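Local structure of aminotransferase, classes I and II (Silicibacter pomeroyi DSS-3, 3H14) at residues Arg129-Leu132 and Arg133-Leu137; Met242-Glu246 and Asp247-Val251; Thr144-Glu147 and Asn148-Pro152. The protein is a putative pyridoxal 5'-phosphate-dependent aminotransferase that probably moves the amino group of L-aspartate to 2-oxoglutarate, yielding oxaloacetate and L-glutamate. All coordinates share one frame; numbering follows the deposited sequence.

Interaction 1 of 3, residues Arg129-Leu132 and Arg133-Leu137; sequences RQIL and RALGL
L137 folds back over the last turn of the helix 126-134 and meets L132, and its side chain can be followed outward from the backbone. CB of L137 lies 3.3 Å from the carbonyl oxygen O of L132, the same oxygen that accepts the L137 N-H. CG of L137 stands a little farther from O of L132, at 3.8 Å. The CD1 methyl of L137 then reaches CD2 of L132 at 3.6 Å, the two side chains crossing at about a right angle. L137 has CG opposite its own carbonyl carbon (chi1 -52°), which directs the branch toward the helix. Leucine suits both places: L132 is buried against F108, V118, I120 and P139, and L137 rests on F112.

The backbone explains why the chain can double back here. G136 has a positive phi of 76° and is the C' residue of a Schellman motif: L137 N binds L132 O at 2.8 Å, while G136 N binds R133 O inside that wrap. With no side chain, G136 takes this conformation at little cost, and its backbone is also hydrogen-bonded to G115. The helix in question is the middle element of a beta-alpha-beta unit, between strands 117-122 and 138-143.

Just before this, A134 N gives a regular helical bond of 2.8 Å to Q130 O. The bond from L135 N to I131 O is longer, 3.2 Å, and more bent (135° at the hydrogen), at the residue where the chain leaves helical geometry; the same N-H also makes a weak bond to L132 O. Across the same turn, I131 and L135 run side by side, CG2 of I131 lying 3.9 Å from CD1 of L135. Both side chains also rest on F108 of helix 100-111.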
ATOM      1  N   ARG A 129      -4.662  -0.067 -11.125  1.00 20.15           N
ATOM      2  CA  ARG A 129      -5.435  -0.088 -12.386  1.00 21.12           C
ATOM      3  C   ARG A 129      -5.375   1.239 -13.115  1.00 19.49           C
ATOM      4  O   ARG A 129      -5.303   1.254 -14.325  1.00 19.77           O
ATOM      5  CB  ARG A 129      -6.899  -0.565 -12.220  1.00 20.91           C
ATOM      6  CG  ARG A 129      -7.779   0.333 -11.370  1.00 23.24           C
ATOM      7  CD  ARG A 129      -9.221  -0.264 -11.246  1.00 24.11           C
ATOM      8  NE  ARG A 129      -9.204  -1.493 -10.471  1.00 27.20           N
ATOM      9  CZ  ARG A 129      -9.370  -1.559  -9.150  1.00 29.77           C
ATOM     10  NH1 ARG A 129      -9.611  -0.467  -8.435  1.00 29.03           N
ATOM     11  NH2 ARG A 129      -9.310  -2.738  -8.537  1.00 30.47           N
ATOM     12  N   GLN A 130      -5.339   2.343 -12.376  1.00 19.31           N
ATOM     13  CA  GLN A 130      -5.338   3.650 -12.984  1.00 18.75           C
ATOM     14  C   GLN A 130      -4.005   4.006 -13.647  1.00 17.72           C
ATOM     15  O   GLN A 130      -3.993   4.568 -14.740  1.00 16.48           O
ATOM     16  CB  GLN A 130      -5.712   4.755 -11.960  1.00 19.62           C
ATOM     17  CG  GLN A 130      -7.066   4.563 -11.232  1.00 22.16           C
ATOM     18  CD  GLN A 130      -8.271   4.492 -12.151  1.00 26.67           C
ATOM     19  OE1 GLN A 130      -8.289   5.080 -13.234  1.00 29.11           O
ATOM     20  NE2 GLN A 130      -9.302   3.763 -11.714  1.00 27.63           N
ATOM     21  N   ILE A 131      -2.914   3.744 -12.955  1.00 16.79           N
ATOM     22  CA  ILE A 131      -1.551   3.972 -13.499  1.00 17.38           C
ATOM     23  C   ILE A 131      -1.326   3.094 -14.722  1.00 16.96           C
ATOM     24  O   ILE A 131      -0.810   3.559 -15.720  1.00 18.05           O
ATOM     25  CB  ILE A 131      -0.456   3.691 -12.470  1.00 16.90           C
ATOM     26  CG1 ILE A 131      -0.504   4.706 -11.338  1.00 15.84           C
ATOM     27  CG2 ILE A 131       0.987   3.707 -13.125  1.00 16.63           C
ATOM     28  CD1 ILE A 131       0.433   4.347 -10.135  1.00 18.09           C
ATOM     29  N   LEU A 132      -1.729   1.826 -14.664  1.00 17.23           N
ATOM     30  CA  LEU A 132      -1.638   0.965 -15.854  1.00 17.17           C
ATOM     31  C   LEU A 132      -2.393   1.507 -17.058  1.00 18.59           C
ATOM     32  O   LEU A 132      -1.852   1.634 -18.164  1.00 15.66           O
ATOM     33  CB  LEU A 132      -2.070  -0.451 -15.515  1.00 17.46           C
ATOM     34  CG  LEU A 132      -1.073  -1.255 -14.677  1.00 16.21           C
ATOM     35  CD1 LEU A 132      -1.760  -2.437 -13.950  1.00 15.46           C
ATOM     36  CD2 LEU A 132       0.106  -1.792 -15.525  1.00 15.82           C
ATOM     37  N   ARG A 133      -3.635   1.929 -16.840  1.00 19.16           N
ATOM     38  CA  ARG A 133      -4.442   2.506 -17.909  1.00 21.43           C
ATOM     39  C   ARG A 133      -3.857   3.831 -18.431  1.00 20.13           C
ATOM     40  O   ARG A 133      -3.857   4.096 -19.652  1.00 20.96           O
ATOM     41  CB  ARG A 133      -5.854   2.770 -17.350  1.00 21.53           C
ATOM     42  CG  ARG A 133      -6.901   3.014 -18.378  1.00 27.24           C
ATOM     43  CD  ARG A 133      -8.278   3.448 -17.757  1.00 28.58           C
ATOM     44  NE  ARG A 133      -9.252   3.764 -18.812  1.00 36.18           N
ATOM     45  CZ  ARG A 133      -9.220   4.875 -19.549  1.00 35.73           C
ATOM     46  NH1 ARG A 133      -8.289   5.790 -19.312  1.00 39.14           N
ATOM     47  NH2 ARG A 133     -10.126   5.073 -20.504  1.00 35.33           N
ATOM     48  N   ALA A 134      -3.405   4.669 -17.506  1.00 19.59           N
ATOM     49  CA  ALA A 134      -2.791   5.978 -17.828  1.00 20.20           C
ATOM     50  C   ALA A 134      -1.566   5.867 -18.739  1.00 19.53           C
ATOM     51  O   ALA A 134      -1.258   6.798 -19.489  1.00 19.16           O
ATOM     52  CB  ALA A 134      -2.401   6.716 -16.559  1.00 19.92           C
ATOM     53  N   LEU A 135      -0.905   4.727 -18.663  1.00 18.94           N
ATOM     54  CA  LEU A 135       0.270   4.411 -19.487  1.00 19.00           C
ATOM     55  C   LEU A 135      -0.033   3.621 -20.780  1.00 19.15           C
ATOM     56  O   LEU A 135       0.889   3.186 -21.507  1.00 17.65           O
ATOM     57  CB  LEU A 135       1.247   3.615 -18.626  1.00 19.74           C
ATOM     58  CG  LEU A 135       1.888   4.459 -17.523  1.00 19.63           C
ATOM     59  CD1 LEU A 135       2.784   3.558 -16.617  1.00 19.32           C
ATOM     60  CD2 LEU A 135       2.691   5.613 -18.064  1.00 19.28           C
ATOM     61  N   GLY A 136      -1.318   3.417 -21.071  1.00 19.10           N
ATOM     62  CA  GLY A 136      -1.739   2.630 -22.210  1.00 18.13           C
ATOM     63  C   GLY A 136      -1.612   1.140 -22.054  1.00 17.99           C
ATOM     64  O   GLY A 136      -1.563   0.393 -23.044  1.00 19.27           O
ATOM     65  N   LEU A 137      -1.574   0.666 -20.826  1.00 18.12           N
ATOM     66  CA  LEU A 137      -1.501  -0.748 -20.574  1.00 17.62           C
ATOM     67  C   LEU A 137      -2.914  -1.203 -20.136  1.00 17.94           C
ATOM     68  O   LEU A 137      -3.825  -0.387 -19.953  1.00 18.73           O
ATOM     69  CB  LEU A 137      -0.462  -1.057 -19.492  1.00 17.62           C
ATOM     70  CG  LEU A 137       0.925  -0.462 -19.712  1.00 17.67           C
ATOM     71  CD1 LEU A 137       1.801  -0.734 -18.511  1.00 18.94           C
ATOM     72  CD2 LEU A 137       1.555  -1.012 -21.074  1.00 16.20           C
TER

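Interaction 2 of 3, residues Met242-Glu246 and Asp247-Val251; sequences MVVPE and DQVRV
V244 and P245 meet Q248 and V249 in a tight local turn that carries the chain from strand 240-243 into helix 249-258. The strand belongs to the mixed seven-stranded sheet of the large domain, and its antiparallel place between strands 94-97 and 223-227 is characteristic of fold-type I pyridoxal-phosphate enzymes. The reversal is a type I beta turn over P245-Q248, with E246 and D247 at its two corners. It is closed by Q248 N and P245 O, 2.9 Å apart. The donor stands well above the carbonyl plane of P245, 56° out of it, so the bond does not use a lone-pair direction. V249 N makes a second, weak bond to the same oxygen.

P245 suits the entry to the turn: its ring fixes phi near the value found here (-56°), and the residue has left the strand. The ring lies alongside the first carbons of Q248, with CD of P245 3.7 Å from CG of Q248. Q248 is bent at chi2 (-71°), so its aliphatic base covers the proline while its amide turns off to let OE1 hydrogen-bond the hydroxyl of Y223, a tyrosine on which V244 and P245 also pack.

The beta-branched V244, buried just past the end of the strand, fills the inside of the bend. It lies across V249, and its CG2 methyl comes within 3.8 Å of CG2 of V249. E246 and D247, both charged, occupy the solvent-exposed corners. There, a water donates to E246 O at 2.7 Å and accepts from R250 N at 3.1 Å, joining the corner to the helix.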
HETATM    1  N   MSE A 242      13.480   0.588  -5.459  1.00 21.85           N
HETATM    2  CA  MSE A 242      13.130  -0.673  -6.069  1.00 24.12           C
HETATM    3  C   MSE A 242      14.387  -1.549  -6.146  1.00 23.16           C
HETATM    4  O   MSE A 242      15.504  -1.043  -6.053  1.00 22.72           O
HETATM    5  CB  MSE A 242      12.454  -0.419  -7.438  1.00 24.13           C
HETATM    6  CG  MSE A 242      13.295   0.308  -8.439  1.00 26.06           C
HETATM    7 SE   MSE A 242      12.320   1.021  -9.987  1.00 34.70          SE
HETATM    8  CE  MSE A 242      11.421  -0.595 -10.475  1.00 20.64           C
ATOM      9  N   VAL A 243      14.195  -2.861  -6.199  1.00 21.66           N
ATOM     10  CA  VAL A 243      15.275  -3.797  -6.452  1.00 22.75           C
ATOM     11  C   VAL A 243      14.940  -4.517  -7.743  1.00 22.79           C
ATOM     12  O   VAL A 243      13.819  -5.009  -7.912  1.00 21.20           O
ATOM     13  CB  VAL A 243      15.427  -4.817  -5.283  1.00 22.46           C
ATOM     14  CG1 VAL A 243      16.613  -5.806  -5.515  1.00 22.92           C
ATOM     15  CG2 VAL A 243      15.568  -4.083  -3.928  1.00 23.56           C
ATOM     16  N   VAL A 244      15.912  -4.569  -8.654  1.00 23.79           N
ATOM     17  CA  VAL A 244      15.778  -5.238  -9.933  1.00 24.19           C
ATOM     18  C   VAL A 244      16.961  -6.208 -10.106  1.00 24.51           C
ATOM     19  O   VAL A 244      17.965  -6.082  -9.413  1.00 24.14           O
ATOM     20  CB  VAL A 244      15.737  -4.223 -11.088  1.00 24.41           C
ATOM     21  CG1 VAL A 244      14.620  -3.242 -10.853  1.00 24.58           C
ATOM     22  CG2 VAL A 244      17.070  -3.443 -11.206  1.00 24.03           C
ATOM     23  N   PRO A 245      16.825  -7.194 -10.996  1.00 25.73           N
ATOM     24  CA  PRO A 245      17.916  -8.122 -11.304  1.00 26.17           C
ATOM     25  C   PRO A 245      19.175  -7.396 -11.751  1.00 27.70           C
ATOM     26  O   PRO A 245      19.078  -6.313 -12.289  1.00 26.81           O
ATOM     27  CB  PRO A 245      17.337  -8.951 -12.461  1.00 26.32           C
ATOM     28  CG  PRO A 245      15.835  -8.864 -12.277  1.00 26.37           C
ATOM     29  CD  PRO A 245      15.596  -7.511 -11.759  1.00 25.60           C
ATOM     30  N   GLU A 246      20.348  -8.015 -11.589  1.00 30.24           N
ATOM     31  CA  GLU A 246      21.595  -7.411 -12.090  1.00 31.77           C
ATOM     32  C   GLU A 246      21.495  -6.916 -13.545  1.00 31.00           C
ATOM     33  O   GLU A 246      21.895  -5.794 -13.862  1.00 31.30           O
ATOM     34  CB  GLU A 246      22.782  -8.390 -11.954  1.00 32.28           C
ATOM     35  CG  GLU A 246      24.131  -7.742 -12.268  1.00 33.38           C
ATOM     36  CD  GLU A 246      25.326  -8.578 -11.797  1.00 35.78           C
ATOM     37  OE1 GLU A 246      25.198  -9.827 -11.740  1.00 43.68           O
ATOM     38  OE2 GLU A 246      26.386  -7.981 -11.488  1.00 42.36           O
ATOM     39  N   ASP A 247      20.929  -7.735 -14.419  1.00 31.08           N
ATOM     40  CA  ASP A 247      20.814  -7.375 -15.833  1.00 31.41           C
ATOM     41  C   ASP A 247      19.745  -6.333 -16.142  1.00 30.14           C
ATOM     42  O   ASP A 247      19.633  -5.880 -17.279  1.00 29.47           O
ATOM     43  CB  ASP A 247      20.635  -8.621 -16.740  1.00 32.21           C
ATOM     44  CG  ASP A 247      19.378  -9.447 -16.422  1.00 36.23           C
ATOM     45  OD1 ASP A 247      18.377  -8.906 -15.939  1.00 39.37           O
ATOM     46  OD2 ASP A 247      19.392 -10.682 -16.676  1.00 42.43           O
ATOM     47  N   GLN A 248      18.972  -5.930 -15.133  1.00 29.37           N
ATOM     48  CA  GLN A 248      17.914  -4.929 -15.342  1.00 28.45           C
ATOM     49  C   GLN A 248      18.279  -3.520 -14.859  1.00 27.82           C
ATOM     50  O   GLN A 248      17.639  -2.567 -15.254  1.00 27.40           O
ATOM     51  CB  GLN A 248      16.631  -5.406 -14.653  1.00 28.49           C
ATOM     52  CG  GLN A 248      16.044  -6.636 -15.312  1.00 28.95           C
ATOM     53  CD  GLN A 248      15.447  -6.314 -16.681  1.00 29.01           C
ATOM     54  OE1 GLN A 248      14.576  -5.454 -16.787  1.00 26.82           O
ATOM     55  NE2 GLN A 248      15.921  -6.998 -17.734  1.00 28.61           N
ATOM     56  N   VAL A 249      19.307  -3.398 -14.022  1.00 28.22           N
ATOM     57  CA  VAL A 249      19.747  -2.095 -13.500  1.00 28.29           C
ATOM     58  C   VAL A 249      19.960  -1.070 -14.594  1.00 28.74           C
ATOM     59  O   VAL A 249      19.452   0.055 -14.517  1.00 29.34           O
ATOM     60  CB  VAL A 249      21.039  -2.215 -12.636  1.00 28.07           C
ATOM     61  CG1 VAL A 249      21.498  -0.854 -12.170  1.00 28.51           C
ATOM     62  CG2 VAL A 249      20.814  -3.145 -11.430  1.00 28.05           C
ATOM     63  N   ARG A 250      20.703  -1.434 -15.636  1.00 30.10           N
ATOM     64  CA  ARG A 250      20.990  -0.458 -16.686  1.00 30.88           C
ATOM     65  C   ARG A 250      19.748  -0.056 -17.476  1.00 29.15           C
ATOM     66  O   ARG A 250      19.606   1.123 -17.852  1.00 28.44           O
ATOM     67  CB  ARG A 250      22.090  -0.949 -17.635  1.00 32.06           C
ATOM     68  CG  ARG A 250      22.613   0.200 -18.502  1.00 35.08           C
ATOM     69  CD  ARG A 250      23.806  -0.169 -19.328  1.00 36.49           C
ATOM     70  N   VAL A 251      18.833  -1.009 -17.707  1.00 27.49           N
ATOM     71  CA  VAL A 251      17.545  -0.670 -18.323  1.00 27.30           C
ATOM     72  C   VAL A 251      16.812   0.402 -17.509  1.00 26.17           C
ATOM     73  O   VAL A 251      16.338   1.390 -18.058  1.00 26.14           O
ATOM     74  CB  VAL A 251      16.619  -1.922 -18.487  1.00 26.92           C
ATOM     75  CG1 VAL A 251      15.263  -1.530 -19.072  1.00 28.90           C
ATOM     76  CG2 VAL A 251      17.305  -2.980 -19.357  1.00 27.95           C
TER
HETATM   77  O   HOH W   1      22.393  -4.013 -15.795  1.00 33.21           O

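Interaction 3 of 3, residues Thr144-Glu147 and Asn148-Pro152; sequences TAPE and NRLQP
The carbonyls of A145 and P146 take up the backbone N-H groups of N148, R149 and L150. The oxygen O of A145 receives two of them from opposite faces of its plane: N148 N at 2.9 Å and L150 N at 3.1 Å. Beside it, P146 O accepts from R149 N at 2.8 Å. The bonds from L150 to A145 and from R149 to P146 form the nested pair of a Schellman motif, here ending a short 3-10 turn that P146 opens. Proline fits that position because its restricted phi is already the one the turn needs. R149 and L150 both have left-handed backbone conformations, which swing the chain back across A145.

In that reversal, L150 brings its CD2 methyl against the backbone of A145, 4.2 Å from CD of P146. T144 lies against the backbone of the returning chain: its CG2 methyl sits 3.5 Å from C of Q151. With chi1 at 59°, OG1 is set between the backbone N and the carbonyl carbon of T144, so the hydroxyl can meet a water and A122 O while the methyl packs on Q151 and P152.

Waters make the next shell. One joins T144 OG1 to L150 O; another accepts from A145 N and from ND2 of N148 (2.7 Å) and donates to Q151 O, so the N148 amide is tied to the backbone on both sides of the loop through that water. Farther out, R149 forms a salt bridge with D311.

The loop follows strand 138-143 and precedes helix 154-157. It is tied to the C-terminal ends of two other strands, T144 to A122 of strand 117-122 and Q151 to A168 of strand 164-168.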
ATOM      1  N   THR A 144     -10.244 -11.983  -6.085  1.00 19.86           N
ATOM      2  CA  THR A 144      -9.700 -12.933  -5.168  1.00 20.49           C
ATOM      3  C   THR A 144     -10.789 -13.397  -4.205  1.00 21.30           C
ATOM      4  O   THR A 144     -11.824 -12.753  -4.066  1.00 22.25           O
ATOM      5  CB  THR A 144      -8.503 -12.317  -4.438  1.00 20.59           C
ATOM      6  OG1 THR A 144      -8.945 -11.147  -3.745  1.00 20.44           O
ATOM      7  CG2 THR A 144      -7.478 -11.910  -5.471  1.00 19.73           C
ATOM      8  N   ALA A 145     -10.553 -14.545  -3.594  1.00 21.61           N
ATOM      9  CA  ALA A 145     -11.536 -15.222  -2.770  1.00 21.43           C
ATOM     10  C   ALA A 145     -11.085 -15.206  -1.316  1.00 22.23           C
ATOM     11  O   ALA A 145      -9.873 -15.272  -1.027  1.00 22.45           O
ATOM     12  CB  ALA A 145     -11.701 -16.699  -3.276  1.00 21.22           C
ATOM     13  N   PRO A 146     -12.042 -15.174  -0.383  1.00 22.28           N
ATOM     14  CA  PRO A 146     -11.706 -15.249   1.064  1.00 22.77           C
ATOM     15  C   PRO A 146     -10.855 -16.474   1.467  1.00 22.37           C
ATOM     16  O   PRO A 146      -9.883 -16.376   2.220  1.00 21.46           O
ATOM     17  CB  PRO A 146     -13.081 -15.242   1.741  1.00 22.93           C
ATOM     18  CG  PRO A 146     -13.948 -14.509   0.775  1.00 23.42           C
ATOM     19  CD  PRO A 146     -13.490 -15.019  -0.585  1.00 23.34           C
ATOM     20  N   GLU A 147     -11.189 -17.615   0.902  1.00 22.79           N
ATOM     21  CA  GLU A 147     -10.461 -18.821   1.183  1.00 23.04           C
ATOM     22  C   GLU A 147      -9.007 -18.712   0.732  1.00 22.27           C
ATOM     23  O   GLU A 147      -8.162 -19.504   1.157  1.00 21.87           O
ATOM     24  CB  GLU A 147     -11.179 -20.036   0.524  1.00 23.55           C
ATOM     25  CG  GLU A 147     -11.450 -19.911  -0.968  1.00 24.78           C
ATOM     26  CD  GLU A 147     -12.808 -19.384  -1.325  1.00 28.29           C
ATOM     27  OE1 GLU A 147     -13.349 -18.513  -0.606  1.00 24.52           O
ATOM     28  OE2 GLU A 147     -13.329 -19.816  -2.380  1.00 31.68           O
ATOM     29  N   ASN A 148      -8.716 -17.738  -0.130  1.00 21.77           N
ATOM     30  CA  ASN A 148      -7.353 -17.450  -0.600  1.00 21.54           C
ATOM     31  C   ASN A 148      -6.741 -16.246   0.112  1.00 21.88           C
ATOM     32  O   ASN A 148      -5.680 -15.756  -0.287  1.00 20.38           O
ATOM     33  CB  ASN A 148      -7.336 -17.235  -2.119  1.00 21.63           C
ATOM     34  CG  ASN A 148      -7.764 -18.485  -2.903  1.00 23.54           C
ATOM     35  OD1 ASN A 148      -7.584 -19.619  -2.440  1.00 23.79           O
ATOM     36  ND2 ASN A 148      -8.382 -18.272  -4.058  1.00 20.39           N
ATOM     37  N   ARG A 149      -7.393 -15.808   1.189  1.00 20.54           N
ATOM     38  CA  ARG A 149      -6.938 -14.679   1.968  1.00 20.99           C
ATOM     39  C   ARG A 149      -6.945 -13.372   1.141  1.00 19.86           C
ATOM     40  O   ARG A 149      -6.157 -12.451   1.402  1.00 21.83           O
ATOM     41  CB  ARG A 149      -5.539 -14.960   2.534  1.00 20.68           C
ATOM     42  CG  ARG A 149      -5.335 -14.559   3.987  1.00 21.59           C
ATOM     43  CD  ARG A 149      -3.909 -14.901   4.470  1.00 21.91           C
ATOM     44  NE  ARG A 149      -3.700 -14.604   5.900  1.00 21.09           N
ATOM     45  CZ  ARG A 149      -4.258 -15.303   6.891  1.00 23.41           C
ATOM     46  NH1 ARG A 149      -4.043 -14.963   8.163  1.00 23.06           N
ATOM     47  NH2 ARG A 149      -5.008 -16.372   6.615  1.00 22.84           N
ATOM     48  N   LEU A 150      -7.840 -13.309   0.170  1.00 18.97           N
ATOM     49  CA  LEU A 150      -7.988 -12.182  -0.753  1.00 18.69           C
ATOM     50  C   LEU A 150      -6.688 -11.785  -1.435  1.00 18.98           C
ATOM     51  O   LEU A 150      -6.406 -10.606  -1.630  1.00 18.06           O
ATOM     52  CB  LEU A 150      -8.604 -10.985  -0.042  1.00 18.54           C
ATOM     53  CG  LEU A 150     -10.014 -11.232   0.508  1.00 17.75           C
ATOM     54  CD1 LEU A 150     -10.517  -9.999   1.312  1.00 16.89           C
ATOM     55  CD2 LEU A 150     -10.971 -11.602  -0.633  1.00 18.57           C
ATOM     56  N   GLN A 151      -5.952 -12.820  -1.821  1.00 19.13           N
ATOM     57  CA  GLN A 151      -4.720 -12.734  -2.535  1.00 18.88           C
ATOM     58  C   GLN A 151      -4.877 -13.593  -3.759  1.00 20.32           C
ATOM     59  O   GLN A 151      -5.568 -14.609  -3.713  1.00 19.47           O
ATOM     60  CB  GLN A 151      -3.595 -13.289  -1.680  1.00 18.67           C
ATOM     61  CG  GLN A 151      -3.154 -12.360  -0.567  1.00 18.76           C
ATOM     62  CD  GLN A 151      -2.289 -11.199  -1.046  1.00 20.32           C
ATOM     63  OE1 GLN A 151      -1.887 -11.141  -2.223  1.00 16.26           O
ATOM     64  NE2 GLN A 151      -2.003 -10.254  -0.134  1.00 18.91           N
ATOM     65  N   PRO A 152      -4.234 -13.195  -4.868  1.00 20.86           N
ATOM     66  CA  PRO A 152      -4.327 -14.095  -6.017  1.00 21.41           C
ATOM     67  C   PRO A 152      -3.648 -15.445  -5.781  1.00 21.16           C
ATOM     68  O   PRO A 152      -2.708 -15.551  -4.999  1.00 21.09           O
ATOM     69  CB  PRO A 152      -3.643 -13.323  -7.151  1.00 21.09           C
ATOM     70  CG  PRO A 152      -2.784 -12.347  -6.492  1.00 23.64           C
ATOM     71  CD  PRO A 152      -3.404 -12.015  -5.136  1.00 20.95           C
TER
HETATM   72  O   HOH W   2      -6.659  -9.183  -3.912  1.00 19.45           O
HETATM   73  O   HOH W   3      -7.889 -15.706  -4.795  1.00 19.41           O

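How the interactions relate
All three are local turns at the ends of elements of the domain built on the seven-stranded sheet. Interaction 1 leads into strand 138-143 and interaction 3 leaves it, so that one strand separates them; their centres are 24 Å apart and their nearest atoms about 10 Å. Interaction 2 follows another strand of the sheet, with its centre 22 Å from that of interaction 1 and 31 Å from that of interaction 3. Helix 100-111 links the first two: I131, L132 and L135 pack on it, as do M242 and V251. Interaction 3 borders a bound glycerol, probably from the crystallisation liquor, hydrogen-bonded to Q151.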